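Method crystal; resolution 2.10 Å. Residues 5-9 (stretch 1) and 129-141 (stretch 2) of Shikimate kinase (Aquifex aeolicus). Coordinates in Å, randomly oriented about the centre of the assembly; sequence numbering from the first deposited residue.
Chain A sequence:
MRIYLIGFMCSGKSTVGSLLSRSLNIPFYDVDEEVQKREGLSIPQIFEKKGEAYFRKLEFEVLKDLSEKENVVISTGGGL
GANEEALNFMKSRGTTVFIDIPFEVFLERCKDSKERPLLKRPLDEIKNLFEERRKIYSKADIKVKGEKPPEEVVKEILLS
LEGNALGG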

# COMPACT_ATOMS: atom_id res chain seq x y z
N LEU A 5 4.10 3.01 -2.37
CA LEU A 5 3.96 1.57 -2.54
C LEU A 5 2.49 1.21 -2.39
O LEU A 5 1.85 1.58 -1.42
CB LEU A 5 4.79 0.82 -1.50
CG LEU A 5 6.29 1.11 -1.44
CD1 LEU A 5 6.94 0.15 -0.45
CD2 LEU A 5 6.92 0.96 -2.82
N ILE A 6 1.95 0.48 -3.37
CA ILE A 6 0.55 0.10 -3.32
C ILE A 6 0.40 -1.39 -3.59
O ILE A 6 1.28 -2.02 -4.17
CB ILE A 6 -0.28 0.91 -4.36
CG1 ILE A 6 0.05 0.45 -5.79
CG2 ILE A 6 0.04 2.39 -4.24
CD1 ILE A 6 -0.65 1.27 -6.88
N GLY A 7 -0.72 -1.95 -3.14
CA GLY A 7 -0.97 -3.36 -3.34
C GLY A 7 -1.74 -3.91 -2.15
O GLY A 7 -2.10 -3.16 -1.24
N PHE A 8 -1.97 -5.22 -2.15
CA PHE A 8 -2.70 -5.83 -1.05
C PHE A 8 -1.88 -5.85 0.24
O PHE A 8 -0.65 -5.80 0.23
CB PHE A 8 -3.17 -7.25 -1.43
CG PHE A 8 -4.09 -7.28 -2.62
CD1 PHE A 8 -3.60 -7.58 -3.89
CD2 PHE A 8 -5.44 -6.96 -2.48
CE1 PHE A 8 -4.44 -7.56 -5.02
CE2 PHE A 8 -6.28 -6.94 -3.60
CZ PHE A 8 -5.78 -7.24 -4.87
N MSE A 9 -2.60 -5.92 1.36
CA MSE A 9 -2.02 -5.93 2.70
C MSE A 9 -0.88 -6.93 2.89
O MSE A 9 0.09 -6.65 3.59
CB MSE A 9 -3.13 -6.22 3.71
CG MSE A 9 -2.64 -6.66 5.08
SE MSE A 9 -3.65 -8.22 5.69
CE MSE A 9 -2.34 -9.59 5.30
N LEU A 129 -13.39 -8.41 -5.12
CA LEU A 129 -12.67 -7.27 -4.57
C LEU A 129 -11.19 -7.37 -4.95
O LEU A 129 -10.57 -6.38 -5.33
CB LEU A 129 -12.85 -7.23 -3.04
CG LEU A 129 -12.51 -5.91 -2.34
CD1 LEU A 129 -13.25 -4.76 -3.02
CD2 LEU A 129 -12.89 -5.99 -0.87
N PHE A 130 -10.64 -8.57 -4.87
CA PHE A 130 -9.25 -8.78 -5.24
C PHE A 130 -9.05 -8.44 -6.71
O PHE A 130 -8.11 -7.73 -7.07
CB PHE A 130 -8.83 -10.24 -4.99
CG PHE A 130 -7.53 -10.61 -5.64
CD1 PHE A 130 -7.47 -10.90 -7.00
CD2 PHE A 130 -6.35 -10.64 -4.90
CE1 PHE A 130 -6.26 -11.22 -7.62
CE2 PHE A 130 -5.13 -10.96 -5.51
CZ PHE A 130 -5.09 -11.25 -6.87
N GLU A 131 -9.92 -8.97 -7.57
CA GLU A 131 -9.83 -8.70 -9.00
C GLU A 131 -9.99 -7.21 -9.30
O GLU A 131 -9.24 -6.64 -10.10
CB GLU A 131 -10.91 -9.48 -9.77
CG GLU A 131 -10.83 -10.98 -9.58
CD GLU A 131 -11.97 -11.74 -10.25
OE1 GLU A 131 -13.13 -11.30 -10.14
OE2 GLU A 131 -11.70 -12.77 -10.88
N GLU A 132 -10.97 -6.56 -8.66
CA GLU A 132 -11.21 -5.14 -8.92
C GLU A 132 -10.14 -4.20 -8.37
O GLU A 132 -9.73 -3.26 -9.05
CB GLU A 132 -12.59 -4.71 -8.41
CG GLU A 132 -13.76 -5.35 -9.17
CD GLU A 132 -13.64 -5.17 -10.67
OE1 GLU A 132 -13.37 -4.04 -11.13
OE2 GLU A 132 -13.82 -6.17 -11.40
N ARG A 133 -9.69 -4.44 -7.14
CA ARG A 133 -8.65 -3.58 -6.59
C ARG A 133 -7.37 -3.75 -7.42
O ARG A 133 -6.68 -2.77 -7.70
CB ARG A 133 -8.37 -3.93 -5.11
CG ARG A 133 -9.47 -3.49 -4.13
CD ARG A 133 -9.04 -3.61 -2.66
NE ARG A 133 -9.92 -2.84 -1.78
CZ ARG A 133 -9.78 -2.73 -0.46
NH1 ARG A 133 -8.78 -3.34 0.17
NH2 ARG A 133 -10.63 -2.01 0.24
N ARG A 134 -7.08 -4.98 -7.85
CA ARG A 134 -5.87 -5.23 -8.64
C ARG A 134 -5.87 -4.45 -9.96
O ARG A 134 -4.81 -4.09 -10.48
CB ARG A 134 -5.73 -6.74 -8.92
CG ARG A 134 -4.43 -7.10 -9.62
CD ARG A 134 -4.07 -8.59 -9.48
NE ARG A 134 -2.79 -8.88 -10.11
CZ ARG A 134 -2.59 -8.98 -11.43
NH1 ARG A 134 -3.61 -8.84 -12.28
NH2 ARG A 134 -1.37 -9.19 -11.90
N LYS A 135 -7.05 -4.19 -10.51
CA LYS A 135 -7.17 -3.43 -11.76
C LYS A 135 -6.71 -2.00 -11.52
O LYS A 135 -6.11 -1.36 -12.39
CB LYS A 135 -8.63 -3.43 -12.24
CG LYS A 135 -9.08 -4.75 -12.85
CD LYS A 135 -10.58 -4.74 -13.20
CE LYS A 135 -11.03 -6.11 -13.71
NZ LYS A 135 -12.52 -6.27 -13.76
N ILE A 136 -6.99 -1.48 -10.33
CA ILE A 136 -6.58 -0.13 -9.99
C ILE A 136 -5.07 -0.15 -9.71
O ILE A 136 -4.32 0.66 -10.24
CB ILE A 136 -7.34 0.39 -8.75
CG1 ILE A 136 -8.85 0.30 -8.99
CG2 ILE A 136 -6.91 1.82 -8.45
CD1 ILE A 136 -9.34 1.06 -10.22
N TYR A 137 -4.62 -1.10 -8.88
CA TYR A 137 -3.19 -1.20 -8.57
C TYR A 137 -2.36 -1.19 -9.85
O TYR A 137 -1.33 -0.52 -9.93
CB TYR A 137 -2.88 -2.49 -7.80
CG TYR A 137 -3.48 -2.60 -6.42
CD1 TYR A 137 -3.68 -1.47 -5.62
CD2 TYR A 137 -3.83 -3.85 -5.89
CE1 TYR A 137 -4.22 -1.58 -4.34
CE2 TYR A 137 -4.36 -3.97 -4.61
CZ TYR A 137 -4.56 -2.83 -3.84
OH TYR A 137 -5.13 -2.94 -2.59
N SER A 138 -2.83 -1.94 -10.85
CA SER A 138 -2.12 -2.06 -12.13
C SER A 138 -1.90 -0.74 -12.85
O SER A 138 -1.16 -0.69 -13.83
CB SER A 138 -2.86 -3.02 -13.08
OG SER A 138 -2.85 -4.35 -12.58
N LYS A 139 -2.55 0.33 -12.39
CA LYS A 139 -2.39 1.63 -13.02
C LYS A 139 -1.12 2.33 -12.53
O LYS A 139 -0.83 3.46 -12.91
CB LYS A 139 -3.62 2.50 -12.75
CG LYS A 139 -4.90 1.94 -13.36
CD LYS A 139 -6.11 2.80 -13.03
CE LYS A 139 -7.34 2.35 -13.81
NZ LYS A 139 -7.12 2.45 -15.28
N ALA A 140 -0.36 1.63 -11.69
CA ALA A 140 0.87 2.15 -11.11
C ALA A 140 1.98 2.41 -12.13
O ALA A 140 2.07 1.72 -13.14
CB ALA A 140 1.38 1.18 -10.04
N ASP A 141 2.81 3.40 -11.86
CA ASP A 141 3.93 3.74 -12.74
C ASP A 141 4.82 2.51 -12.90
O ASP A 141 5.21 2.15 -14.02
CB ASP A 141 4.76 4.87 -12.14
CG ASP A 141 3.97 6.16 -12.00
OD1 ASP A 141 3.94 6.72 -10.88
OD2 ASP A 141 3.39 6.60 -13.01

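An apolar, largely aromatic contact joins the strand end and following loop of residues 5-9 to one side of the helix and turn of residues 129-141, with no hydrogen bond or salt bridge crossing between them. Residues that touch are at least 122 apart in sequence, and the contact buries 387 Å² over both sides. The backbones come nearest at Gly7 and Tyr137, whose CA atoms are 6.1 Å apart. There the Gly7 CA sits 3.6 Å from the centroid of the Tyr137 ring, almost on the ring normal, so one of its hydrogens meets the pi cloud in a CH-pi contact. Glycine also suits the backbone angles here (146/-176), at which a CB would jam against the carbonyl O of Ile6.

Phe8 is the most heavily covered residue, with 122 Å² buried. Its ring lies between two aromatic neighbours on opposite faces. On one, the Phe130 ring runs nearly parallel (5°) but slid apart, with Phe8 CZ 3.4 Å from Phe130 CD2; on the other, Tyr137 presents its edge at 87°, its CE2 3.6 Å from Phe8 CZ. Tyr137 thus uses a face for Gly7 and an edge for Phe8. Phe8 CZ also approaches the backbone, 3.2 Å from Phe130 O, a carbonyl already engaged by Arg134 N in the helix.

Ile6 points toward the helix and extends the apolar patch: its CG1 is 4.2 Å from Tyr137 CD1, and its CD1 is 3.8 Å from Ala140 CB. Ala140 closes a type I turn that starts at Tyr137, with Ala140 N bonded to Tyr137 O at 2.9 Å; this turn brings its methyl group to Ile6. Within stretch 2, Ser138 OG donates to Arg134 O (2.9 Å), and Lys135 NZ forms a salt bridge with Glu132 OE2 (2.7 Å), all three side chains clear of residues 5-9.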